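Long-range contacts in replicase polyprotein 1a (Avian infectious bronchitis virus, PDB 3LD1), which is the precursor of the viral replicase proteins, the crystallized nsp2a fragment being part of non-structural protein 2, whose function is not established: residues L19-S24 and F52-C56; D3-K9 and F59-D65; P276-F282 and I321-L326; A288-V293 and N344-H348; K207-T213 and R224-T229. The protein carries 3 engineered substitutions. Residue numbers count along the deposited sequence, not the author numbering.

Contact 1: residues L19-S24 and F52-C56; sequences LFFYTS and FETVC
A helix-exit turn packs here against the end of an edge strand: residues 19-24 finish helix 13-20 and fold back beside residues 52-56, which run out of strand 50-54 of the N-terminal mixed sheet. F21 is the first residue to leave helical geometry. F20-T23 form a type I turn closed by T23 N to F20 O at 3.0 Å; one residue earlier, Y22 N bonds to L19 O, also at 3.0 Å. T23 then extends (phi/psi -55/147) and makes a single bridge to T54, their CA atoms 4.4 Å apart. Two backbone hydrogen bonds flank it: V55 N to Y22 O, 2.9 Å, and S24 N to E53 O, 3.1 Å. S24, with chi1 p, also gives its OG to E53 OE1 at 3.2 Å. T54, chi1 p, forms an ST turn, its OG1 accepting from C56 N at 2.7 Å. F52, chi1 t, turns its ring edge to two carbonyls, CZ lying 3.7 Å from both L19 O and F20 O. The Y22 hydroxyl is hydrogen-bonded to G90 O, while C56 SG sits at the edge of the Y22 ring, 5.5 Å from its centroid. The arrangement is a type I turn leaving a helix, held by one isolated beta bridge to an outermost strand of the sheet, with F20, F52 and F40 clustered between helix and sheet.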
# COMPACT_ATOMS: atom_id res chain seq x y z
N LEU A 19 7.27 21.06 -19.04
CA LEU A 19 8.52 21.58 -18.44
C LEU A 19 9.13 20.43 -17.64
O LEU A 19 10.16 19.92 -18.00
CB LEU A 19 8.24 22.74 -17.52
CG LEU A 19 9.38 23.28 -16.64
CD1 LEU A 19 10.60 23.67 -17.48
CD2 LEU A 19 8.85 24.48 -15.81
N PHE A 20 8.46 19.96 -16.59
CA PHE A 20 9.04 18.88 -15.80
C PHE A 20 9.56 17.66 -16.62
O PHE A 20 10.53 16.98 -16.25
CB PHE A 20 8.07 18.36 -14.70
CG PHE A 20 8.71 17.30 -13.78
CD1 PHE A 20 9.66 17.67 -12.81
CD2 PHE A 20 8.38 15.93 -13.91
CE1 PHE A 20 10.24 16.68 -11.98
CE2 PHE A 20 8.92 14.94 -13.08
CZ PHE A 20 9.87 15.28 -12.13
N PHE A 21 8.92 17.35 -17.73
CA PHE A 21 9.32 16.17 -18.45
C PHE A 21 10.65 16.25 -19.21
O PHE A 21 10.99 15.35 -20.00
CB PHE A 21 8.20 15.82 -19.38
CG PHE A 21 7.06 15.19 -18.69
CD1 PHE A 21 7.24 14.58 -17.44
CD2 PHE A 21 5.79 15.12 -19.32
CE1 PHE A 21 6.14 13.96 -16.80
CE2 PHE A 21 4.68 14.51 -18.68
CZ PHE A 21 4.86 13.94 -17.43
N TYR A 22 11.40 17.34 -19.00
CA TYR A 22 12.77 17.43 -19.51
C TYR A 22 13.73 16.77 -18.56
O TYR A 22 14.90 16.62 -18.90
CB TYR A 22 13.20 18.88 -19.67
CG TYR A 22 12.76 19.49 -20.95
CD1 TYR A 22 13.70 19.78 -21.98
CD2 TYR A 22 11.39 19.82 -21.16
CE1 TYR A 22 13.27 20.37 -23.24
CE2 TYR A 22 10.96 20.41 -22.39
CZ TYR A 22 11.94 20.65 -23.42
OH TYR A 22 11.59 21.17 -24.58
N THR A 23 13.24 16.37 -17.38
CA THR A 23 14.07 15.85 -16.29
C THR A 23 14.93 14.67 -16.75
O THR A 23 14.53 13.91 -17.68
CB THR A 23 13.22 15.41 -15.09
OG1 THR A 23 14.09 15.16 -13.97
CG2 THR A 23 12.44 14.14 -15.43
N SER A 24 16.12 14.57 -16.15
CA SER A 24 17.08 13.55 -16.57
C SER A 24 16.93 12.45 -15.54
O SER A 24 17.41 11.31 -15.73
CB SER A 24 18.55 14.11 -16.64
OG SER A 24 18.92 14.94 -15.53
N PHE A 52 17.69 22.56 -12.01
CA PHE A 52 16.91 21.55 -12.67
C PHE A 52 17.80 20.76 -13.63
O PHE A 52 18.12 21.19 -14.72
CB PHE A 52 15.72 22.26 -13.32
CG PHE A 52 14.75 21.35 -14.03
CD1 PHE A 52 14.46 20.05 -13.56
CD2 PHE A 52 14.09 21.82 -15.21
CE1 PHE A 52 13.51 19.20 -14.26
CE2 PHE A 52 13.17 20.97 -15.92
CZ PHE A 52 12.88 19.67 -15.44
N GLU A 53 18.26 19.60 -13.18
CA GLU A 53 18.92 18.68 -14.04
C GLU A 53 18.04 18.18 -15.24
O GLU A 53 17.21 17.28 -15.08
CB GLU A 53 19.46 17.50 -13.19
CG GLU A 53 20.95 17.57 -13.04
CD GLU A 53 21.66 17.76 -14.46
OE1 GLU A 53 21.44 16.94 -15.42
OE2 GLU A 53 22.43 18.76 -14.62
N THR A 54 18.25 18.71 -16.45
CA THR A 54 17.50 18.19 -17.59
C THR A 54 18.30 17.24 -18.49
O THR A 54 19.44 16.94 -18.22
CB THR A 54 16.93 19.32 -18.46
OG1 THR A 54 17.89 19.72 -19.45
CG2 THR A 54 16.55 20.54 -17.62
N VAL A 55 17.69 16.80 -19.60
CA VAL A 55 18.34 15.97 -20.65
C VAL A 55 19.00 16.87 -21.72
O VAL A 55 19.49 16.38 -22.77
CB VAL A 55 17.36 14.95 -21.39
CG1 VAL A 55 16.71 14.01 -20.44
CG2 VAL A 55 16.28 15.65 -22.20
N CYS A 56 18.92 18.18 -21.46
CA CYS A 56 19.63 19.21 -22.20
C CYS A 56 20.60 19.88 -21.25
O CYS A 56 20.89 21.05 -21.43
CB CYS A 56 18.66 20.28 -22.64
SG CYS A 56 17.53 19.66 -23.84

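Contact 2: residues D3-K9 and F59-D65; sequences DVILVSK and FLLKGVD
Strands 4-8 and 57-64 form the central parallel pair of the four-stranded mixed sheet; segments 4-8 and 59-64 cross at -32°, their axes 4.4 Å apart at closest. I5 pairs with L61, L6 with K62, V7 with G63 and S8 with V64, CA atoms 4.7-4.9 Å apart. I5 and V7 use both N and O: I5 N to L60 O (2.8 Å), K62 N to I5 O (2.9 Å), V7 N to K62 O (2.7 Å) and V64 N to V7 O (3.1 Å). K9, just past the strand, adds its N to V64 O (2.8 Å). L6 and S8 bond instead to strand 74-76, and F59 and L61 to strand 50-54. I5, V7 and L61 share the face under helices 30-46 and 82-89, with I5 CB and V7 CG1 each 3.9 Å from L61 CD2. D3 forms a salt bridge with K74, and S8 OG bonds to D10. K9 CD lies 3.3 Å from D65 OD1, yet K9 NZ stays 4.3 Å from D65 OD2, beyond a salt bridge.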
# COMPACT_ATOMS: atom_id res chain seq x y z
N ASP A 3 21.87 31.85 -17.14
CA ASP A 3 20.47 32.32 -17.22
C ASP A 3 19.57 31.57 -16.27
O ASP A 3 19.53 30.31 -16.26
CB ASP A 3 19.88 32.15 -18.61
CG ASP A 3 20.43 33.13 -19.58
OD1 ASP A 3 21.48 33.74 -19.27
OD2 ASP A 3 19.82 33.29 -20.65
N VAL A 4 18.86 32.36 -15.49
CA VAL A 4 17.87 31.84 -14.56
C VAL A 4 16.51 31.96 -15.28
O VAL A 4 16.06 33.06 -15.57
CB VAL A 4 17.93 32.60 -13.20
CG1 VAL A 4 17.15 31.84 -12.15
CG2 VAL A 4 19.39 32.77 -12.75
N ILE A 5 15.89 30.81 -15.61
CA ILE A 5 14.60 30.82 -16.30
C ILE A 5 13.48 31.17 -15.29
O ILE A 5 13.25 30.44 -14.34
CB ILE A 5 14.35 29.51 -17.12
CG1 ILE A 5 15.42 29.39 -18.23
CG2 ILE A 5 12.90 29.46 -17.71
CD1 ILE A 5 16.64 28.65 -17.78
N LEU A 6 12.80 32.29 -15.53
CA LEU A 6 11.71 32.66 -14.66
C LEU A 6 10.37 31.97 -15.03
O LEU A 6 9.80 32.25 -16.08
CB LEU A 6 11.54 34.19 -14.60
CG LEU A 6 12.84 35.00 -14.31
CD1 LEU A 6 12.45 36.49 -14.50
CD2 LEU A 6 13.53 34.69 -12.90
N VAL A 7 9.85 31.07 -14.19
CA VAL A 7 8.66 30.38 -14.60
C VAL A 7 7.50 30.68 -13.70
O VAL A 7 7.52 30.42 -12.49
CB VAL A 7 8.83 28.88 -15.00
CG1 VAL A 7 10.23 28.34 -14.72
CG2 VAL A 7 7.78 28.07 -14.44
N SER A 8 6.52 31.31 -14.35
CA SER A 8 5.29 31.67 -13.76
C SER A 8 4.66 30.57 -12.90
O SER A 8 4.36 29.47 -13.37
CB SER A 8 4.38 32.04 -14.88
OG SER A 8 3.52 32.98 -14.37
N LYS A 9 4.52 30.88 -11.63
CA LYS A 9 3.98 29.98 -10.62
C LYS A 9 2.62 29.40 -11.00
O LYS A 9 2.32 28.25 -10.62
CB LYS A 9 3.89 30.68 -9.23
CG LYS A 9 5.23 30.81 -8.49
CD LYS A 9 5.26 31.92 -7.42
CE LYS A 9 5.87 31.41 -6.13
NZ LYS A 9 6.47 32.55 -5.57
N PHE A 59 19.70 23.42 -15.91
CA PHE A 59 19.26 24.83 -15.97
C PHE A 59 18.95 25.25 -14.58
O PHE A 59 18.82 24.41 -13.66
CB PHE A 59 18.03 25.10 -16.86
CG PHE A 59 18.24 24.78 -18.34
CD1 PHE A 59 18.32 25.80 -19.27
CD2 PHE A 59 18.29 23.45 -18.80
CE1 PHE A 59 18.47 25.50 -20.65
CE2 PHE A 59 18.45 23.13 -20.15
CZ PHE A 59 18.54 24.15 -21.08
N LEU A 60 18.83 26.56 -14.43
CA LEU A 60 18.34 27.12 -13.19
C LEU A 60 16.95 27.71 -13.46
O LEU A 60 16.77 28.43 -14.49
CB LEU A 60 19.29 28.21 -12.71
CG LEU A 60 20.81 27.96 -12.77
CD1 LEU A 60 21.50 29.23 -12.19
CD2 LEU A 60 21.29 26.63 -12.09
N LEU A 61 16.00 27.44 -12.54
CA LEU A 61 14.64 28.01 -12.59
C LEU A 61 14.31 28.83 -11.37
O LEU A 61 14.91 28.69 -10.34
CB LEU A 61 13.56 26.92 -12.80
CG LEU A 61 13.79 25.79 -13.81
CD1 LEU A 61 13.03 24.52 -13.48
CD2 LEU A 61 13.49 26.21 -15.19
N LYS A 62 13.31 29.67 -11.53
CA LYS A 62 12.76 30.48 -10.47
C LYS A 62 11.25 30.78 -10.70
O LYS A 62 10.87 31.44 -11.70
CB LYS A 62 13.51 31.80 -10.47
CG LYS A 62 13.30 32.60 -9.22
CD LYS A 62 13.62 34.05 -9.44
CE LYS A 62 13.77 34.72 -8.15
NZ LYS A 62 15.20 34.53 -7.82
N GLY A 63 10.40 30.30 -9.79
CA GLY A 63 8.99 30.56 -9.92
C GLY A 63 8.72 32.01 -9.62
O GLY A 63 9.27 32.56 -8.65
N VAL A 64 7.87 32.65 -10.43
CA VAL A 64 7.47 34.02 -10.10
C VAL A 64 6.00 34.28 -10.30
O VAL A 64 5.26 33.46 -10.86
CB VAL A 64 8.22 35.05 -10.93
CG1 VAL A 64 9.76 34.95 -10.68
CG2 VAL A 64 7.82 34.92 -12.44
N ASP A 65 5.59 35.44 -9.81
CA ASP A 65 4.24 35.93 -10.06
C ASP A 65 4.45 37.16 -10.93
O ASP A 65 4.90 37.04 -12.06
CB ASP A 65 3.48 36.24 -8.75
CG ASP A 65 3.14 34.98 -7.91
OD1 ASP A 65 2.82 33.88 -8.44
OD2 ASP A 65 3.15 35.11 -6.67

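Contact 3: residues P276-F282 and I321-L326; sequences PRGTKGF and ILGGHL
Both backbone polar groups of K280 are taken up by the opposite segment: K280 N donates to G324 O at 2.8 Å, and K280 O accepts from L326 N at 2.8 Å. These bonds make a single bridge between K280 and H325, whose CA atoms are 4.5 Å apart. Two waters extend it, one donating to G278 O (2.5 Å) and G324 O (3.1 Å), the other linking F282 N (3.2 Å) to L326 O (2.7 Å). P276-T279 is a type II turn, G278 having phi 91°, and T279 closes it through N (2.9 Å) and OG1 (2.5 Å) to P276 O. L322-H325 is the type I' turn of a two-residue beta hairpin joining strands 316-322 and 325-332, with G323 and G324 at positive phi and H325 N bonded to L322 O (2.7 Å). The bridge thus ties this hairpin of the C-terminal mixed sheet to K280, at the approach to strand 281-285 of the neighbouring antiparallel sheet. H325, chi1 m, bonds its ND1 to G323 O (2.9 Å); its ring lies near parallel to that of F282 but slid aside, centroids 5.2 Å apart, and stacks with F249. Further out, I321 CD1 touches P276 CD and T279 CG2, both at 3.8 Å.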
# COMPACT_ATOMS: atom_id res chain seq x y z
N PRO A 276 -1.70 -37.45 21.30
CA PRO A 276 -2.86 -38.33 21.00
C PRO A 276 -3.72 -38.01 19.70
O PRO A 276 -3.88 -36.83 19.27
CB PRO A 276 -3.73 -38.24 22.27
CG PRO A 276 -2.70 -37.83 23.33
CD PRO A 276 -1.73 -36.90 22.66
N ARG A 277 -4.24 -39.10 19.09
CA ARG A 277 -5.16 -38.99 17.98
C ARG A 277 -6.18 -37.95 18.34
O ARG A 277 -6.75 -37.97 19.49
CB ARG A 277 -5.90 -40.32 17.73
CG ARG A 277 -5.31 -41.15 16.53
CD ARG A 277 -5.01 -40.21 15.32
NE ARG A 277 -5.97 -40.33 14.24
CZ ARG A 277 -5.68 -40.07 12.98
NH1 ARG A 277 -4.46 -39.67 12.66
NH2 ARG A 277 -6.60 -40.24 12.04
N GLY A 278 -6.40 -37.05 17.37
CA GLY A 278 -7.49 -36.09 17.44
C GLY A 278 -7.07 -34.82 18.11
O GLY A 278 -7.87 -33.92 18.23
N THR A 279 -5.80 -34.75 18.55
CA THR A 279 -5.24 -33.50 19.06
C THR A 279 -5.04 -32.51 17.93
O THR A 279 -4.44 -32.84 16.93
CB THR A 279 -3.86 -33.72 19.73
OG1 THR A 279 -3.95 -34.76 20.71
CG2 THR A 279 -3.41 -32.45 20.43
N LYS A 280 -5.45 -31.26 18.11
CA LYS A 280 -5.22 -30.25 17.11
C LYS A 280 -4.14 -29.29 17.49
O LYS A 280 -3.96 -29.03 18.68
CB LYS A 280 -6.49 -29.42 16.95
CG LYS A 280 -7.63 -30.14 16.32
CD LYS A 280 -8.92 -29.27 16.26
CE LYS A 280 -9.96 -29.95 15.38
NZ LYS A 280 -10.81 -28.86 14.72
N GLY A 281 -3.51 -28.67 16.49
CA GLY A 281 -2.54 -27.64 16.80
C GLY A 281 -2.51 -26.47 15.83
O GLY A 281 -3.30 -26.38 14.89
N PHE A 282 -1.58 -25.56 16.06
CA PHE A 282 -1.52 -24.39 15.24
C PHE A 282 -0.17 -24.24 14.57
O PHE A 282 0.87 -24.65 15.14
CB PHE A 282 -1.83 -23.17 16.06
CG PHE A 282 -3.06 -23.30 16.98
CD1 PHE A 282 -4.37 -23.36 16.46
CD2 PHE A 282 -2.90 -23.35 18.40
CE1 PHE A 282 -5.46 -23.40 17.30
CE2 PHE A 282 -3.99 -23.41 19.25
CZ PHE A 282 -5.28 -23.41 18.70
N ILE A 321 -2.56 -30.17 26.51
CA ILE A 321 -3.61 -30.23 25.53
C ILE A 321 -4.93 -29.75 26.11
O ILE A 321 -5.51 -30.45 26.88
CB ILE A 321 -3.78 -31.64 24.98
CG1 ILE A 321 -2.56 -31.95 24.12
CG2 ILE A 321 -5.09 -31.70 24.20
CD1 ILE A 321 -2.34 -33.39 23.94
N LEU A 322 -5.38 -28.57 25.71
CA LEU A 322 -6.60 -27.95 26.25
C LEU A 322 -7.67 -27.82 25.20
O LEU A 322 -7.38 -27.52 24.01
CB LEU A 322 -6.27 -26.60 26.86
CG LEU A 322 -5.04 -26.63 27.82
CD1 LEU A 322 -4.64 -25.20 28.21
CD2 LEU A 322 -5.35 -27.38 29.08
N GLY A 323 -8.92 -28.11 25.59
CA GLY A 323 -10.00 -28.13 24.61
C GLY A 323 -9.55 -28.81 23.31
O GLY A 323 -9.86 -28.35 22.25
N GLY A 324 -8.77 -29.86 23.40
CA GLY A 324 -8.39 -30.64 22.23
C GLY A 324 -7.29 -30.07 21.38
O GLY A 324 -7.00 -30.64 20.33
N HIS A 325 -6.70 -28.96 21.83
CA HIS A 325 -5.64 -28.22 21.12
C HIS A 325 -4.37 -28.17 21.94
O HIS A 325 -4.40 -27.84 23.17
CB HIS A 325 -6.02 -26.75 20.99
CG HIS A 325 -7.14 -26.49 20.05
ND1 HIS A 325 -8.47 -26.61 20.44
CD2 HIS A 325 -7.16 -26.13 18.75
CE1 HIS A 325 -9.25 -26.34 19.40
NE2 HIS A 325 -8.48 -26.09 18.36
N LEU A 326 -3.24 -28.32 21.26
CA LEU A 326 -1.93 -28.27 21.89
C LEU A 326 -1.60 -26.83 22.17
O LEU A 326 -1.43 -26.02 21.23
CB LEU A 326 -0.85 -28.83 21.00
CG LEU A 326 0.21 -29.76 21.59
CD1 LEU A 326 1.51 -29.64 20.79
CD2 LEU A 326 0.49 -29.57 23.05
O HOH W 1 -9.40 -32.04 18.90
O HOH W 2 -0.16 -26.09 18.86

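Contact 4: residues A288-V293 and N344-H348; sequences AKGTQV and NFALH
The chain comes in extended through A288 and K289, passes G290 almost fully stretched (phi/psi 173/-165) and enters strand 291-298, where it runs antiparallel to the start of strand 345-355 in the C-terminal mixed sheet. T291 and A346 are a hydrogen-bonded pair, CA atoms 5.0 Å apart, with T291 N to A346 O at 2.6 Å and A346 N to T291 O at 2.7 Å. Q292 and F345 follow as a non-hydrogen-bonded pair, Q292 CA 4.7 Å from F345 CA, and V293 N then donates to N344 O at 3.0 Å. G290 lies close, its CA 3.1 Å from A346 O; a CB there would clash with that oxygen and with the F345 ring. Around the ring of F345, chi1 t, G290 N is 3.3 Å from CZ, A288 CB 4.1 Å from CE1, and T291 N sits over one face. On the other side of the sheet V293 CG1 packs on A346 CB at 3.8 Å, near Y328. T291 OG1 and H348 NE2 share a hydrogen bond of 2.9 Å, and a water joins K289 O to H348 N, 2.8 Å from each. Three backbone bonds therefore set the register, while the threonine-histidine bond and the water add polar ties at the G290 end.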
# COMPACT_ATOMS: atom_id res chain seq x y z
N ALA A 288 3.60 -12.76 12.13
CA ALA A 288 2.98 -12.95 13.47
C ALA A 288 3.76 -12.18 14.53
O ALA A 288 5.01 -12.10 14.45
CB ALA A 288 2.98 -14.40 13.83
N LYS A 289 3.05 -11.63 15.51
CA LYS A 289 3.69 -11.24 16.76
C LYS A 289 3.44 -12.35 17.78
O LYS A 289 2.39 -13.00 17.79
CB LYS A 289 3.13 -9.93 17.34
CG LYS A 289 2.89 -8.75 16.36
CD LYS A 289 4.16 -7.98 16.06
CE LYS A 289 3.94 -6.75 15.18
NZ LYS A 289 3.41 -5.60 16.06
N GLY A 290 4.39 -12.50 18.68
CA GLY A 290 4.30 -13.46 19.76
C GLY A 290 5.63 -13.53 20.51
O GLY A 290 6.49 -12.65 20.37
N THR A 291 5.78 -14.57 21.32
CA THR A 291 6.92 -14.72 22.20
C THR A 291 7.57 -16.04 21.90
O THR A 291 6.91 -17.07 21.86
CB THR A 291 6.48 -14.55 23.68
OG1 THR A 291 6.00 -13.20 23.87
CG2 THR A 291 7.68 -14.76 24.66
N GLN A 292 8.86 -16.00 21.63
CA GLN A 292 9.67 -17.20 21.50
C GLN A 292 9.77 -17.79 22.94
O GLN A 292 10.17 -17.08 23.86
CB GLN A 292 11.04 -16.79 20.97
CG GLN A 292 12.06 -17.88 20.83
CD GLN A 292 11.67 -18.86 19.71
OE1 GLN A 292 11.09 -18.45 18.69
NE2 GLN A 292 11.91 -20.16 19.93
N VAL A 293 9.41 -19.07 23.11
CA VAL A 293 9.38 -19.71 24.40
C VAL A 293 10.15 -21.05 24.41
O VAL A 293 10.56 -21.54 23.33
CB VAL A 293 7.96 -20.03 24.80
CG1 VAL A 293 7.14 -18.71 25.12
CG2 VAL A 293 7.33 -20.98 23.74
N ASN A 344 7.67 -23.35 18.81
CA ASN A 344 8.23 -22.72 20.01
C ASN A 344 7.87 -21.26 20.01
O ASN A 344 8.56 -20.38 20.53
CB ASN A 344 9.76 -22.86 20.07
CG ASN A 344 10.25 -24.27 20.53
OD1 ASN A 344 11.27 -24.77 20.07
ND2 ASN A 344 9.56 -24.87 21.44
N PHE A 345 6.78 -20.96 19.37
CA PHE A 345 6.33 -19.60 19.31
C PHE A 345 4.94 -19.52 20.08
O PHE A 345 4.00 -20.31 19.83
CB PHE A 345 6.25 -19.17 17.86
CG PHE A 345 6.24 -17.67 17.67
CD1 PHE A 345 5.08 -17.01 17.32
CD2 PHE A 345 7.39 -16.92 17.83
CE1 PHE A 345 5.08 -15.60 17.13
CE2 PHE A 345 7.39 -15.55 17.68
CZ PHE A 345 6.23 -14.90 17.31
N ALA A 346 4.84 -18.61 21.04
CA ALA A 346 3.60 -18.48 21.79
C ALA A 346 2.99 -17.18 21.38
O ALA A 346 3.68 -16.13 21.26
CB ALA A 346 3.85 -18.50 23.27
N LEU A 347 1.70 -17.22 21.14
CA LEU A 347 0.99 -16.00 20.77
C LEU A 347 0.44 -15.31 21.99
O LEU A 347 0.34 -15.92 23.04
CB LEU A 347 -0.18 -16.42 19.94
CG LEU A 347 -0.11 -16.50 18.43
CD1 LEU A 347 1.28 -16.86 17.74
CD2 LEU A 347 -1.15 -17.43 18.06
N HIS A 348 0.05 -14.05 21.90
CA HIS A 348 -0.32 -13.41 23.16
C HIS A 348 -1.83 -13.52 23.56
O HIS A 348 -2.31 -12.70 24.35
CB HIS A 348 0.15 -11.96 23.20
CG HIS A 348 1.60 -11.78 22.90
ND1 HIS A 348 2.08 -10.66 22.25
CD2 HIS A 348 2.67 -12.55 23.17
CE1 HIS A 348 3.39 -10.75 22.14
NE2 HIS A 348 3.77 -11.90 22.66
O HOH W 3 0.19 -12.69 19.44

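Contact 5: residues K207-T213 and R224-T229; sequences KCAKSIT and REFAGT
Two loops meet at the base of the beta hairpin 214-217/220-223, one arriving from helix 194-207 and the other leading to helix 232-243. R224 N donates to T213 O at 3.0 Å, carrying the pairing just past the hairpin strands. E225, bent back by chi1 m and chi2 p, puts its carboxylate into the bend of the first loop: OE1 accepts from T213 N at 2.7 Å and OE2 from T213 OG1 at 2.5 Å, while C208 CB packs 3.4 Å from E225 CB. C208 SG lies at the edge of the F226 ring, 4.0 Å from CE1; beyond, F226 reaches helices 140-162 and 232-243. K207, extended with every chi near t, lays its CD 3.2 Å from E225 O and 3.7 Å from T229 CG2, and a water that donates to G228 O (2.5 Å) accepts weakly from K207 NZ (3.4 Å). A buried carboxylate, satisfied by a backbone amide and a hydroxyl, thus joins the loops together with the R224 N-T213 O bond.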
# COMPACT_ATOMS: atom_id res chain seq x y z
N LYS A 207 2.65 5.01 -1.48
CA LYS A 207 2.84 4.40 -0.17
C LYS A 207 3.09 2.95 -0.36
O LYS A 207 3.75 2.32 0.46
CB LYS A 207 1.74 4.66 0.84
CG LYS A 207 2.12 4.19 2.27
CD LYS A 207 1.14 4.63 3.37
CE LYS A 207 1.44 3.98 4.75
NZ LYS A 207 0.25 4.15 5.67
N CYS A 208 2.63 2.42 -1.47
CA CYS A 208 2.81 1.04 -1.60
C CYS A 208 3.54 0.63 -2.83
O CYS A 208 3.56 -0.55 -3.18
CB CYS A 208 1.50 0.35 -1.39
SG CYS A 208 0.32 0.62 -2.60
N ALA A 209 4.19 1.60 -3.47
CA ALA A 209 5.06 1.28 -4.57
C ALA A 209 6.00 0.15 -4.17
O ALA A 209 6.17 -0.82 -4.95
CB ALA A 209 5.88 2.49 -4.96
N LYS A 210 6.58 0.26 -2.96
CA LYS A 210 7.80 -0.45 -2.58
C LYS A 210 7.53 -1.93 -2.21
O LYS A 210 8.13 -2.83 -2.75
CB LYS A 210 8.52 0.27 -1.41
CG LYS A 210 10.01 0.56 -1.62
CD LYS A 210 10.24 2.02 -2.05
CE LYS A 210 11.73 2.31 -2.45
NZ LYS A 210 11.93 3.45 -3.46
N SER A 211 6.61 -2.18 -1.27
CA SER A 211 6.30 -3.56 -0.84
C SER A 211 4.87 -3.57 -0.41
O SER A 211 4.29 -2.50 -0.14
CB SER A 211 7.13 -3.88 0.38
OG SER A 211 7.05 -2.71 1.21
N ILE A 212 4.28 -4.75 -0.33
CA ILE A 212 2.97 -4.90 0.31
C ILE A 212 3.17 -5.90 1.45
O ILE A 212 3.62 -7.02 1.18
CB ILE A 212 1.85 -5.30 -0.75
CG1 ILE A 212 1.03 -4.08 -1.17
CG2 ILE A 212 0.90 -6.40 -0.27
CD1 ILE A 212 1.72 -3.14 -2.07
N THR A 213 2.89 -5.47 2.69
CA THR A 213 3.05 -6.29 3.91
C THR A 213 1.72 -6.54 4.52
O THR A 213 1.09 -5.60 5.03
CB THR A 213 3.80 -5.53 5.04
OG1 THR A 213 4.74 -4.68 4.45
CG2 THR A 213 4.53 -6.50 6.01
N ARG A 224 -0.70 -3.29 5.64
CA ARG A 224 -0.07 -2.12 6.25
C ARG A 224 -0.13 -0.93 5.30
O ARG A 224 -0.65 0.11 5.66
CB ARG A 224 1.38 -2.44 6.60
CG ARG A 224 1.52 -3.40 7.85
CD ARG A 224 2.14 -2.64 9.04
NE ARG A 224 3.55 -2.99 9.14
CZ ARG A 224 4.02 -3.86 10.03
NH1 ARG A 224 3.18 -4.42 10.94
NH2 ARG A 224 5.32 -4.16 10.02
N GLU A 225 0.34 -1.10 4.06
CA GLU A 225 0.56 0.05 3.18
C GLU A 225 -0.68 0.90 2.79
O GLU A 225 -0.54 2.07 2.50
CB GLU A 225 1.36 -0.34 1.95
CG GLU A 225 2.76 -0.84 2.30
CD GLU A 225 2.78 -2.29 2.77
OE1 GLU A 225 1.78 -3.02 2.66
OE2 GLU A 225 3.85 -2.69 3.22
N PHE A 226 -1.86 0.31 2.79
CA PHE A 226 -3.10 1.07 2.58
C PHE A 226 -3.53 1.81 3.79
O PHE A 226 -4.51 2.53 3.71
CB PHE A 226 -4.24 0.14 2.29
CG PHE A 226 -4.04 -0.71 1.10
CD1 PHE A 226 -3.14 -0.34 0.10
CD2 PHE A 226 -4.74 -1.92 0.96
CE1 PHE A 226 -2.94 -1.16 -1.05
CE2 PHE A 226 -4.56 -2.74 -0.20
CZ PHE A 226 -3.67 -2.36 -1.20
N ALA A 227 -2.83 1.64 4.91
CA ALA A 227 -3.44 2.01 6.17
C ALA A 227 -3.68 3.50 6.22
O ALA A 227 -4.78 3.90 6.49
CB ALA A 227 -2.67 1.49 7.43
N GLY A 228 -2.74 4.38 5.99
CA GLY A 228 -3.24 5.76 6.14
C GLY A 228 -3.42 6.40 4.77
O GLY A 228 -2.72 7.33 4.47
N THR A 229 -4.27 5.83 3.90
CA THR A 229 -4.51 6.36 2.57
C THR A 229 -5.95 6.19 2.20
O THR A 229 -6.73 5.50 2.89
CB THR A 229 -3.70 5.57 1.54
OG1 THR A 229 -4.34 4.31 1.24
CG2 THR A 229 -2.25 5.37 2.05
O HOH W 4 -0.39 7.52 5.46

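From the N terminus, contact 2 closes the first loop by bringing strand 57-64 back beside strand 4-8. Contact 1 is nested inside that loop and touches it directly: F52 and F59 pair across adjacent strands, and L19 packs on V7, so the two build one sheet-and-helix unit. Contact 5 follows in series near the middle of the elongated chain, closing the short hairpin between two helices; its nearest atoms are about 15 Å from contact 1. Contacts 3 and 4 then cross, their segments alternating along the chain. Contact 3 links two C-terminal sheets, contact 4 pairs strands within one of them, and the nearest atoms of contacts 4 and 5 are about 5 Å apart.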